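Local coordinates for Lactamase_B domain-containing protein (Bacillus lehensis G1, PDB 7EV5) that is a dizinc enzyme of the metallo-beta-lactamase fold with dual activity, resembling both B3 metallo-beta-lactamases and glyoxalase II, and probably works as a hydrolase, at residues I5-V16 and D28-W39; L116-F126 and S135-E143. All blocks are in the same frame, centred on the assembly; numbering follows the deposited sequence. Where two conformers were deposited one is given.

Contact 1: residues I5-V16 and D28-W39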
loop_
_atom_site.group_PDB
_atom_site.type_symbol
_atom_site.label_atom_id
_atom_site.label_comp_id
_atom_site.label_asym_id
_atom_site.label_seq_id
_atom_site.Cartn_x
_atom_site.Cartn_y
_atom_site.Cartn_z
ATOM N N ILE A 5 -6.579 1.096 9.061
ATOM C CA ILE A 5 -6.156 2.074 10.064
ATOM C C ILE A 5 -5.757 3.369 9.366
ATOM O O ILE A 5 -4.608 3.506 8.918
ATOM C CB ILE A 5 -5.019 1.515 10.938
ATOM C CG1 ILE A 5 -5.428 0.164 11.547
ATOM C CG2 ILE A 5 -4.649 2.508 12.034
ATOM C CD1 ILE A 5 -4.368 -0.504 12.405
ATOM N N PRO A 6 -6.660 4.344 9.246
ATOM C CA PRO A 6 -6.264 5.635 8.673
ATOM C C PRO A 6 -5.305 6.347 9.612
ATOM O O PRO A 6 -5.501 6.351 10.829
ATOM C CB PRO A 6 -7.591 6.399 8.561
ATOM C CG PRO A 6 -8.654 5.363 8.653
ATOM C CD PRO A 6 -8.107 4.258 9.495
ATOM N N LEU A 7 -4.247 6.939 9.044
ATOM C CA LEU A 7 -3.178 7.522 9.843
ATOM C C LEU A 7 -2.704 8.843 9.257
ATOM O O LEU A 7 -2.619 9.000 8.038
ATOM C CB LEU A 7 -1.964 6.590 9.911
ATOM C CG LEU A 7 -2.135 5.261 10.647
ATOM C CD1 LEU A 7 -0.966 4.345 10.326
ATOM C CD2 LEU A 7 -2.246 5.470 12.151
ATOM N N GLY A 8 -2.357 9.777 10.142
ATOM C CA GLY A 8 -1.773 11.034 9.746
ATOM C C GLY A 8 -2.807 12.044 9.297
ATOM O O GLY A 8 -3.992 11.732 9.149
ATOM N N PRO A 9 -2.375 13.286 9.072
ATOM C CA PRO A 9 -3.322 14.297 8.581
ATOM C C PRO A 9 -3.983 13.919 7.267
ATOM O O PRO A 9 -5.157 14.250 7.061
ATOM C CB PRO A 9 -2.461 15.563 8.451
ATOM C CG PRO A 9 -1.050 15.068 8.399
ATOM C CD PRO A 9 -1.025 13.841 9.257
ATOM N N ILE A 10 -3.272 13.225 6.373
ATOM C CA ILE A 10 -3.881 12.803 5.115
ATOM C C ILE A 10 -4.898 11.687 5.327
ATOM O O ILE A 10 -5.802 11.501 4.499
ATOM C CB ILE A 10 -2.780 12.403 4.111
ATOM C CG1 ILE A 10 -1.720 13.504 4.007
ATOM C CG2 ILE A 10 -3.370 12.073 2.736
ATOM C CD1 ILE A 10 -2.228 14.781 3.382
ATOM N N GLN A 11 -4.780 10.946 6.431
ATOM C CA GLN A 11 -5.661 9.829 6.764
ATOM C C GLN A 11 -5.514 8.658 5.798
ATOM O O GLN A 11 -6.457 7.886 5.601
ATOM C CB GLN A 11 -7.125 10.255 6.928
ATOM C CG GLN A 11 -7.373 11.097 8.181
ATOM C CD GLN A 11 -7.369 10.256 9.448
ATOM O OE1 GLN A 11 -8.347 9.577 9.754
ATOM N NE2 GLN A 11 -6.268 10.292 10.184
ATOM N N THR A 12 -4.327 8.526 5.205
ATOM C CA THR A 12 -4.014 7.371 4.378
ATOM C C THR A 12 -4.224 6.085 5.164
ATOM O O THR A 12 -3.848 5.985 6.339
ATOM C CB THR A 12 -2.557 7.471 3.950
ATOM O OG1 THR A 12 -2.378 8.699 3.231
ATOM C CG2 THR A 12 -2.154 6.306 3.034
ATOM N N ASN A 13 -4.809 5.091 4.501
ATOM C CA ASN A 13 -5.107 3.813 5.147
ATOM C C ASN A 13 -3.846 2.963 5.216
ATOM O O ASN A 13 -3.353 2.487 4.187
ATOM C CB ASN A 13 -6.156 3.049 4.349
ATOM C CG ASN A 13 -7.495 3.734 4.329
ATOM O OD1 ASN A 13 -7.963 4.215 5.357
ATOM N ND2 ASN A 13 -8.129 3.771 3.167
ATOM N N ALA A 14 -3.327 2.755 6.419
ATOM C CA ALA A 14 -2.486 1.591 6.639
ATOM C C ALA A 14 -3.384 0.377 6.801
ATOM O O ALA A 14 -4.585 0.492 7.050
ATOM C CB ALA A 14 -1.661 1.759 7.917
ATOM N N TYR A 15 -2.797 -0.803 6.666
ATOM C CA TYR A 15 -3.521 -2.041 6.928
ATOM C C TYR A 15 -2.660 -2.950 7.779
ATOM O O TYR A 15 -1.444 -3.024 7.590
ATOM C CB TYR A 15 -3.927 -2.776 5.631
ATOM C CG TYR A 15 -4.938 -1.981 4.869
ATOM C CD1 TYR A 15 -6.285 -2.059 5.183
ATOM C CD2 TYR A 15 -4.547 -1.106 3.869
ATOM C CE1 TYR A 15 -7.212 -1.300 4.514
ATOM C CE2 TYR A 15 -5.471 -0.328 3.202
ATOM C CZ TYR A 15 -6.809 -0.438 3.519
ATOM O OH TYR A 15 -7.758 0.329 2.863
ATOM N N VAL A 16 -3.286 -3.645 8.721
ATOM C CA VAL A 16 -2.622 -4.729 9.427
ATOM C C VAL A 16 -3.389 -6.006 9.138
ATOM O O VAL A 16 -4.566 -6.124 9.501
ATOM C CB VAL A 16 -2.515 -4.482 10.938
ATOM C CG1 VAL A 16 -1.808 -5.668 11.578
ATOM C CG2 VAL A 16 -1.754 -3.194 11.220
ATOM N N ASP A 28 1.765 0.030 4.317
ATOM C CA ASP A 28 1.675 1.481 4.200
ATOM C C ASP A 28 1.479 2.233 5.519
ATOM O O ASP A 28 0.476 2.935 5.692
ATOM C CB ASP A 28 0.581 1.873 3.211
ATOM C CG ASP A 28 0.870 1.434 1.791
ATOM O OD1 ASP A 28 1.893 0.767 1.540
ATOM O OD2 ASP A 28 0.052 1.756 0.897
ATOM N N PRO A 29 2.410 2.105 6.469
ATOM C CA PRO A 29 2.338 2.903 7.701
ATOM C C PRO A 29 2.738 4.351 7.447
ATOM O O PRO A 29 3.929 4.681 7.428
ATOM C CB PRO A 29 3.325 2.182 8.626
ATOM C CG PRO A 29 4.368 1.627 7.710
ATOM C CD PRO A 29 3.663 1.333 6.386
ATOM N N GLY A 30 1.741 5.211 7.239
ATOM C CA GLY A 30 1.977 6.496 6.613
ATOM C C GLY A 30 2.195 7.677 7.536
ATOM O O GLY A 30 2.765 8.685 7.120
ATOM N N GLY A 31 1.738 7.562 8.777
ATOM C CA GLY A 31 1.818 8.655 9.730
ATOM C C GLY A 31 1.395 8.137 11.083
ATOM O O GLY A 31 1.131 6.946 11.255
ATOM N N ASP A 32 1.349 9.055 12.051
ATOM C CA ASP A 32 0.881 8.759 13.409
ATOM C C ASP A 32 1.427 7.417 13.901
ATOM O O ASP A 32 0.686 6.519 14.312
ATOM C CB ASP A 32 -0.643 8.820 13.473
ATOM C CG ASP A 32 -1.170 9.009 14.875
ATOM O OD1 ASP A 32 -0.374 9.007 15.840
ATOM O OD2 ASP A 32 -2.399 9.161 15.005
ATOM N N ALA A 33 2.758 7.280 13.830
ATOM C CA ALA A 33 3.398 6.001 14.119
ATOM C C ALA A 33 2.988 5.463 15.479
ATOM O O ALA A 33 2.769 4.260 15.635
ATOM C CB ALA A 33 4.921 6.143 14.059
ATOM N N GLU A 34 2.873 6.345 16.473
ATOM C CA GLU A 34 2.608 5.906 17.838
ATOM C C GLU A 34 1.226 5.277 17.965
ATOM O O GLU A 34 1.048 4.315 18.718
ATOM C CB GLU A 34 2.776 7.083 18.803
ATOM C CG GLU A 34 4.207 7.582 18.940
ATOM C CD GLU A 34 4.715 8.281 17.695
ATOM O OE1 GLU A 34 3.917 8.981 17.020
ATOM O OE2 GLU A 34 5.914 8.124 17.392
ATOM N N ALA A 35 0.240 5.789 17.231
ATOM C CA ALA A 35 -1.078 5.161 17.249
ATOM C C ALA A 35 -1.021 3.746 16.689
ATOM O O ALA A 35 -1.670 2.832 17.213
ATOM C CB ALA A 35 -2.076 6.003 16.460
ATOM N N LEU A 36 -0.263 3.548 15.607
ATOM C CA LEU A 36 -0.154 2.220 15.014
ATOM C C LEU A 36 0.664 1.285 15.895
ATOM O O LEU A 36 0.260 0.137 16.120
ATOM C CB LEU A 36 0.451 2.321 13.614
ATOM C CG LEU A 36 0.708 0.977 12.917
ATOM C CD1 LEU A 36 -0.576 0.202 12.701
ATOM C CD2 LEU A 36 1.422 1.220 11.588
ATOM N N ILE A 37 1.811 1.758 16.401
ATOM C CA ILE A 37 2.688 0.913 17.216
ATOM C C ILE A 37 1.990 0.490 18.502
ATOM O O ILE A 37 2.008 -0.690 18.875
ATOM C CB ILE A 37 4.024 1.626 17.501
ATOM C CG1 ILE A 37 4.877 1.688 16.232
ATOM C CG2 ILE A 37 4.797 0.908 18.614
ATOM C CD1 ILE A 37 5.972 2.736 16.296
ATOM N N THR A 38 1.358 1.445 19.196
ATOM C CA THR A 38 0.696 1.103 20.453
ATOM C C THR A 38 -0.498 0.184 20.229
ATOM O O THR A 38 -0.762 -0.684 21.067
ATOM C CB THR A 38 0.317 2.347 21.267
ATOM O OG1 THR A 38 -0.586 3.169 20.523
ATOM C CG2 THR A 38 1.561 3.154 21.651
ATOM N N TRP A 39 -1.224 0.335 19.111
ATOM C CA TRP A 39 -2.307 -0.603 18.818
ATOM C C TRP A 39 -1.773 -2.017 18.642
ATOM O O TRP A 39 -2.315 -2.973 19.211
ATOM C CB TRP A 39 -3.098 -0.177 17.581
ATOM C CG TRP A 39 -4.212 -1.138 17.238
ATOM C CD1 TRP A 39 -5.440 -1.184 17.808
ATOM C CD2 TRP A 39 -4.180 -2.197 16.270
ATOM N NE1 TRP A 39 -6.189 -2.192 17.249
ATOM C CE2 TRP A 39 -5.433 -2.833 16.305
ATOM C CE3 TRP A 39 -3.215 -2.669 15.376
ATOM C CZ2 TRP A 39 -5.751 -3.911 15.478
ATOM C CZ3 TRP A 39 -3.533 -3.741 14.554
ATOM C CH2 TRP A 39 -4.790 -4.347 14.612
HETATM O O HOH W 1 -3.649 9.835 12.773
HETATM O O HOH W 2 -1.068 5.198 6.446
HETATM O O HOH W 3 -2.726 1.513 1.547
#
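Strand 5-7, paired with strand 12-16 in the first hairpin of the metallo-beta-lactamase fold, faces helix 33-39 across an axis distance of 9.3 Å and runs roughly antiparallel to it, at 152°. The helix covers the hairpin with apolar side chains, aliphatic and aromatic. Ile5 reaches it with CD1 alone, which sits over one face of the Trp39 six-membered ring, 4.1 Å from its centroid, a CH-pi contact, and also meets Leu36 CD1. Val16 slides past the same indole in the opposite direction, its CG2 3.8 Å from Trp39 CZ3 and its CG1 at the ring edge. Trp39 extends CG away from its backbone N (chi1 179°), which carries the indole out to both residues. Leu7 spreads over the turn into the helix: CB packs 3.4 Å from Gly31 O, CD1 meets Leu36 CB, the two side chains crossing at about a right angle, and CD2 leans on Ala35 CB and on CB of Asp32, the helix N-cap. Beside it two glycine backbones come together, with CA of Gly8 and CA of Gly31 4.3 Å apart.

Polar links between the segments pass through water. One water takes the N-H of Gly8 and donates to Asp32 OD2; a second donates to Thr12 O and Asp28 O. Asp28 stands behind the zinc site, its OD2 hydrogen-bonded to Thr53 and to ND1 of the zinc ligand His59, a second-shell grip that would help orient the imidazole. A third water donates to Asp28 OD2 at 2.9 Å and to Asn13 O.

Contact 2: residues L116-F126 and S135-E143; sequences LTIGTFTFSVF and SVSYYYQKE
An antiparallel beta hairpin, strands 121-126 and 136-140, lies in the second sheet of the metallo-beta-lactamase fold, and the loop joining its strands carries the zinc ligand His131. Ser124 and Tyr139 form one hydrogen-bonded pair, with Tyr139 N giving a nearly straight bond to Ser124 O (2.8 Å, 173°). Phe126 and Ser137 form the next, and all four donors lie in the plane of the carbonyl they address. Between them Val125 and Tyr138 make a non-hydrogen-bonded pair on the other face, side by side and pointing the same way, with Val125 CG2 4.2 Å from Tyr138 CD1. Leu116 CD2 touches the same ring from the neighbouring strand, and the hydroxyl of Tyr138 is hydrogen-bonded to Leu52 O.

On the face with Ser124, the Phe126 ring meets Tyr139 CB at its edge, CE2 being 3.9 Å away, while Ser124 CB touches the edge of the Tyr139 ring. Past the last pair, with CG anti to the backbone N (chi1 -174°), the Tyr140 ring reaches across to Phe121 and Phe123 of strand 121-126. Its CD1 lies 3.8 Å from Phe123 CE1, the two planes being inclined at 43°, and its CE1 abuts the edge of the Phe121 ring. Lys142 CB sits over one face of this tyrosine, toward the rim of the ring. Where the strands part, water takes over: one molecule donates to Tyr139 O and to Thr122 O, 2.8 Å from the latter, and accepts from Gln141 N.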
loop_
_atom_site.group_PDB
_atom_site.type_symbol
_atom_site.label_atom_id
_atom_site.label_comp_id
_atom_site.label_asym_id
_atom_site.label_seq_id
_atom_site.Cartn_x
_atom_site.Cartn_y
_atom_site.Cartn_z
ATOM N N LEU A 116 4.958 -13.632 -3.234
ATOM C CA LEU A 116 5.757 -13.220 -2.087
ATOM C C LEU A 116 5.184 -13.910 -0.859
ATOM O O LEU A 116 3.977 -13.823 -0.604
ATOM C CB LEU A 116 5.687 -11.698 -1.902
ATOM C CG LEU A 116 6.342 -11.126 -0.652
ATOM C CD1 LEU A 116 7.824 -11.469 -0.627
ATOM C CD2 LEU A 116 6.131 -9.616 -0.613
ATOM N N THR A 117 6.041 -14.588 -0.097
ATOM C CA THR A 117 5.625 -15.253 1.131
ATOM C C THR A 117 6.295 -14.592 2.329
ATOM O O THR A 117 7.523 -14.487 2.380
ATOM C CB THR A 117 5.928 -16.748 1.074
ATOM O OG1 THR A 117 5.138 -17.339 0.036
ATOM C CG2 THR A 117 5.580 -17.406 2.393
ATOM N N ILE A 118 5.479 -14.133 3.276
ATOM C CA ILE A 118 5.936 -13.520 4.517
ATOM C C ILE A 118 5.460 -14.435 5.637
ATOM O O ILE A 118 4.269 -14.440 5.973
ATOM C CB ILE A 118 5.373 -12.098 4.701
ATOM C CG1 ILE A 118 5.743 -11.175 3.521
ATOM C CG2 ILE A 118 5.842 -11.503 6.041
ATOM C CD1 ILE A 118 7.223 -10.873 3.396
ATOM N N GLY A 119 6.373 -15.204 6.216
ATOM C CA GLY A 119 5.944 -16.193 7.196
ATOM C C GLY A 119 5.015 -17.189 6.525
ATOM O O GLY A 119 5.365 -17.798 5.509
ATOM N N THR A 120 3.807 -17.358 7.063
ATOM C CA THR A 120 2.809 -18.200 6.412
ATOM C C THR A 120 1.796 -17.412 5.586
ATOM O O THR A 120 0.822 -17.993 5.098
ATOM C CB THR A 120 2.094 -19.109 7.418
ATOM O OG1 THR A 120 1.575 -18.327 8.496
ATOM C CG2 THR A 120 3.043 -20.175 7.958
ATOM N N PHE A 121 1.998 -16.107 5.407
ATOM C CA PHE A 121 1.144 -15.312 4.529
ATOM C C PHE A 121 1.714 -15.360 3.120
ATOM O O PHE A 121 2.856 -14.944 2.899
ATOM C CB PHE A 121 1.110 -13.850 4.972
ATOM C CG PHE A 121 0.647 -13.632 6.385
ATOM C CD1 PHE A 121 -0.698 -13.438 6.671
ATOM C CD2 PHE A 121 1.556 -13.587 7.420
ATOM C CE1 PHE A 121 -1.119 -13.209 7.970
ATOM C CE2 PHE A 121 1.139 -13.366 8.731
ATOM C CZ PHE A 121 -0.205 -13.174 9.001
ATOM N N THR A 122 0.924 -15.832 2.163
ATOM C CA THR A 122 1.350 -15.793 0.772
ATOM C C THR A 122 0.514 -14.789 -0.004
ATOM O O THR A 122 -0.708 -14.705 0.171
ATOM C CB THR A 122 1.315 -17.174 0.113
ATOM O OG1 THR A 122 2.177 -18.052 0.840
ATOM C CG2 THR A 122 1.816 -17.095 -1.332
ATOM N N PHE A 123 1.195 -14.018 -0.846
ATOM C CA PHE A 123 0.572 -12.993 -1.661
ATOM C C PHE A 123 0.931 -13.217 -3.116
ATOM O O PHE A 123 2.039 -13.665 -3.432
ATOM C CB PHE A 123 1.113 -11.610 -1.282
ATOM C CG PHE A 123 0.930 -11.267 0.161
ATOM C CD1 PHE A 123 -0.279 -10.766 0.620
ATOM C CD2 PHE A 123 1.965 -11.434 1.056
ATOM C CE1 PHE A 123 -0.448 -10.449 1.964
ATOM C CE2 PHE A 123 1.809 -11.117 2.392
ATOM C CZ PHE A 123 0.606 -10.621 2.848
ATOM N N SER A 124 -0.021 -12.929 -3.989
ATOM C CA SER A 124 0.273 -12.689 -5.389
ATOM C C SER A 124 0.592 -11.209 -5.546
ATOM O O SER A 124 -0.075 -10.349 -4.961
ATOM C CB SER A 124 -0.928 -13.051 -6.261
ATOM O OG SER A 124 -1.075 -14.454 -6.373
ATOM N N VAL A 125 1.628 -10.907 -6.314
ATOM C CA VAL A 125 2.099 -9.537 -6.472
ATOM C C VAL A 125 1.869 -9.092 -7.906
ATOM O O VAL A 125 2.305 -9.759 -8.854
ATOM C CB VAL A 125 3.582 -9.411 -6.094
ATOM C CG1 VAL A 125 4.066 -8.003 -6.339
ATOM C CG2 VAL A 125 3.796 -9.839 -4.645
ATOM N N PHE A 126 1.202 -7.960 -8.067
ATOM C CA PHE A 126 1.002 -7.359 -9.373
ATOM C C PHE A 126 1.695 -6.010 -9.407
ATOM O O PHE A 126 1.578 -5.221 -8.467
ATOM C CB PHE A 126 -0.483 -7.160 -9.644
ATOM C CG PHE A 126 -1.272 -8.441 -9.672
ATOM C CD1 PHE A 126 -1.454 -9.131 -10.856
ATOM C CD2 PHE A 126 -1.821 -8.953 -8.516
ATOM C CE1 PHE A 126 -2.192 -10.306 -10.883
ATOM C CE2 PHE A 126 -2.556 -10.133 -8.531
ATOM C CZ PHE A 126 -2.736 -10.807 -9.721
ATOM N N SER A 135 4.313 1.392 -8.049
ATOM C CA SER A 135 3.101 0.929 -7.388
ATOM C C SER A 135 2.924 -0.566 -7.617
ATOM O O SER A 135 2.941 -1.046 -8.758
ATOM C CB SER A 135 1.895 1.646 -7.979
ATOM O OG SER A 135 1.641 2.890 -7.358
ATOM N N VAL A 136 2.698 -1.282 -6.520
ATOM C CA VAL A 136 2.394 -2.701 -6.577
ATOM C C VAL A 136 1.150 -2.966 -5.752
ATOM O O VAL A 136 0.770 -2.195 -4.865
ATOM C CB VAL A 136 3.547 -3.621 -6.124
ATOM C CG1 VAL A 136 4.791 -3.404 -6.983
ATOM C CG2 VAL A 136 3.849 -3.411 -4.660
ATOM N N SER A 137 0.474 -4.054 -6.110
ATOM C CA SER A 137 -0.717 -4.521 -5.404
ATOM C C SER A 137 -0.483 -5.932 -4.887
ATOM O O SER A 137 0.005 -6.800 -5.624
ATOM C CB SER A 137 -1.933 -4.499 -6.325
ATOM O OG SER A 137 -2.173 -3.176 -6.767
ATOM N N TYR A 138 -0.832 -6.158 -3.628
ATOM C CA TYR A 138 -0.591 -7.434 -2.963
ATOM C C TYR A 138 -1.930 -8.139 -2.778
ATOM O O TYR A 138 -2.784 -7.669 -2.017
ATOM C CB TYR A 138 0.051 -7.204 -1.599
ATOM C CG TYR A 138 1.349 -6.408 -1.600
ATOM C CD1 TYR A 138 2.569 -7.043 -1.773
ATOM C CD2 TYR A 138 1.351 -5.028 -1.404
ATOM C CE1 TYR A 138 3.756 -6.343 -1.750
ATOM C CE2 TYR A 138 2.540 -4.312 -1.363
ATOM C CZ TYR A 138 3.738 -4.984 -1.544
ATOM O OH TYR A 138 4.928 -4.303 -1.515
ATOM N N TYR A 139 -2.119 -9.258 -3.467
ATOM C CA TYR A 139 -3.363 -10.017 -3.397
ATOM C C TYR A 139 -3.197 -11.166 -2.410
ATOM O O TYR A 139 -2.316 -12.016 -2.573
ATOM C CB TYR A 139 -3.722 -10.547 -4.783
ATOM C CG TYR A 139 -4.923 -11.462 -4.836
ATOM C CD1 TYR A 139 -6.148 -11.066 -4.328
ATOM C CD2 TYR A 139 -4.837 -12.708 -5.441
ATOM C CE1 TYR A 139 -7.260 -11.905 -4.387
ATOM C CE2 TYR A 139 -5.934 -13.546 -5.509
ATOM C CZ TYR A 139 -7.142 -13.138 -4.983
ATOM O OH TYR A 139 -8.232 -13.977 -5.057
ATOM N N TYR A 140 -4.039 -11.177 -1.376
ATOM C CA TYR A 140 -4.054 -12.223 -0.355
ATOM C C TYR A 140 -5.264 -13.109 -0.628
ATOM O O TYR A 140 -6.390 -12.771 -0.255
ATOM C CB TYR A 140 -4.171 -11.560 1.012
ATOM C CG TYR A 140 -4.071 -12.482 2.198
ATOM C CD1 TYR A 140 -2.956 -13.287 2.391
ATOM C CD2 TYR A 140 -5.094 -12.528 3.151
ATOM C CE1 TYR A 140 -2.855 -14.112 3.503
ATOM C CE2 TYR A 140 -5.002 -13.359 4.262
ATOM C CZ TYR A 140 -3.878 -14.144 4.425
ATOM O OH TYR A 140 -3.766 -14.972 5.523
ATOM N N GLN A 141 -5.032 -14.257 -1.271
ATOM C CA GLN A 141 -6.155 -15.085 -1.706
ATOM C C GLN A 141 -6.922 -15.671 -0.521
ATOM O O GLN A 141 -8.156 -15.774 -0.570
ATOM C CB GLN A 141 -5.667 -16.181 -2.661
ATOM C CG GLN A 141 -6.793 -17.038 -3.221
ATOM C CD GLN A 141 -6.472 -17.627 -4.578
ATOM O OE1 GLN A 141 -5.338 -17.548 -5.052
ATOM N NE2 GLN A 141 -7.475 -18.228 -5.214
ATOM N N LYS A 142 -6.218 -16.009 0.568
ATOM C CA LYS A 142 -6.840 -16.747 1.672
ATOM C C LYS A 142 -8.065 -16.026 2.229
ATOM O O LYS A 142 -9.084 -16.660 2.526
ATOM C CB LYS A 142 -5.818 -17.017 2.775
ATOM C CG LYS A 142 -6.352 -17.829 3.949
ATOM C CD LYS A 142 -5.280 -18.004 5.017
ATOM C CE LYS A 142 -5.569 -19.192 5.924
ATOM N NZ LYS A 142 -6.786 -18.989 6.751
ATOM N N GLU A 143 -7.987 -14.709 2.396
ATOM C CA GLU A 143 -9.129 -13.929 2.853
ATOM C C GLU A 143 -9.676 -13.010 1.775
ATOM O O GLU A 143 -10.471 -12.119 2.081
ATOM C CB GLU A 143 -8.811 -13.153 4.135
ATOM C CG GLU A 143 -8.393 -14.027 5.321
ATOM C CD GLU A 143 -9.505 -14.934 5.830
ATOM O OE1 GLU A 143 -10.688 -14.602 5.630
ATOM O OE2 GLU A 143 -9.187 -15.979 6.437
HETATM O O HOH W 4 -2.127 -16.884 5.846
HETATM O O HOH W 5 -3.255 -16.474 0.598
HETATM O O HOH W 6 -2.418 -15.138 -1.979
#

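Overall arrangement
From the N terminus, the chain first forms the hairpin of 5-16, adds strand 23-27 and returns as helix 33-42; contact 1 closes this loop at the edge of the first mixed sheet formed by strands 2-7 and 12-18. Strands 46-51 and 74-77 extend that sheet, and the loop after 46-51 supplies His54, His56, Asp58 and His59 to the zinc ions. Contact 2 opens afterwards, in series, closing a hairpin at one side of the second sheet. Neither encloses the other: their centres are 20 Å apart and their nearest atoms about 6 Å. Both approach the metal centre, contact 1 through Asp28 beside His59, contact 2 through Ser135 near His54 and His131.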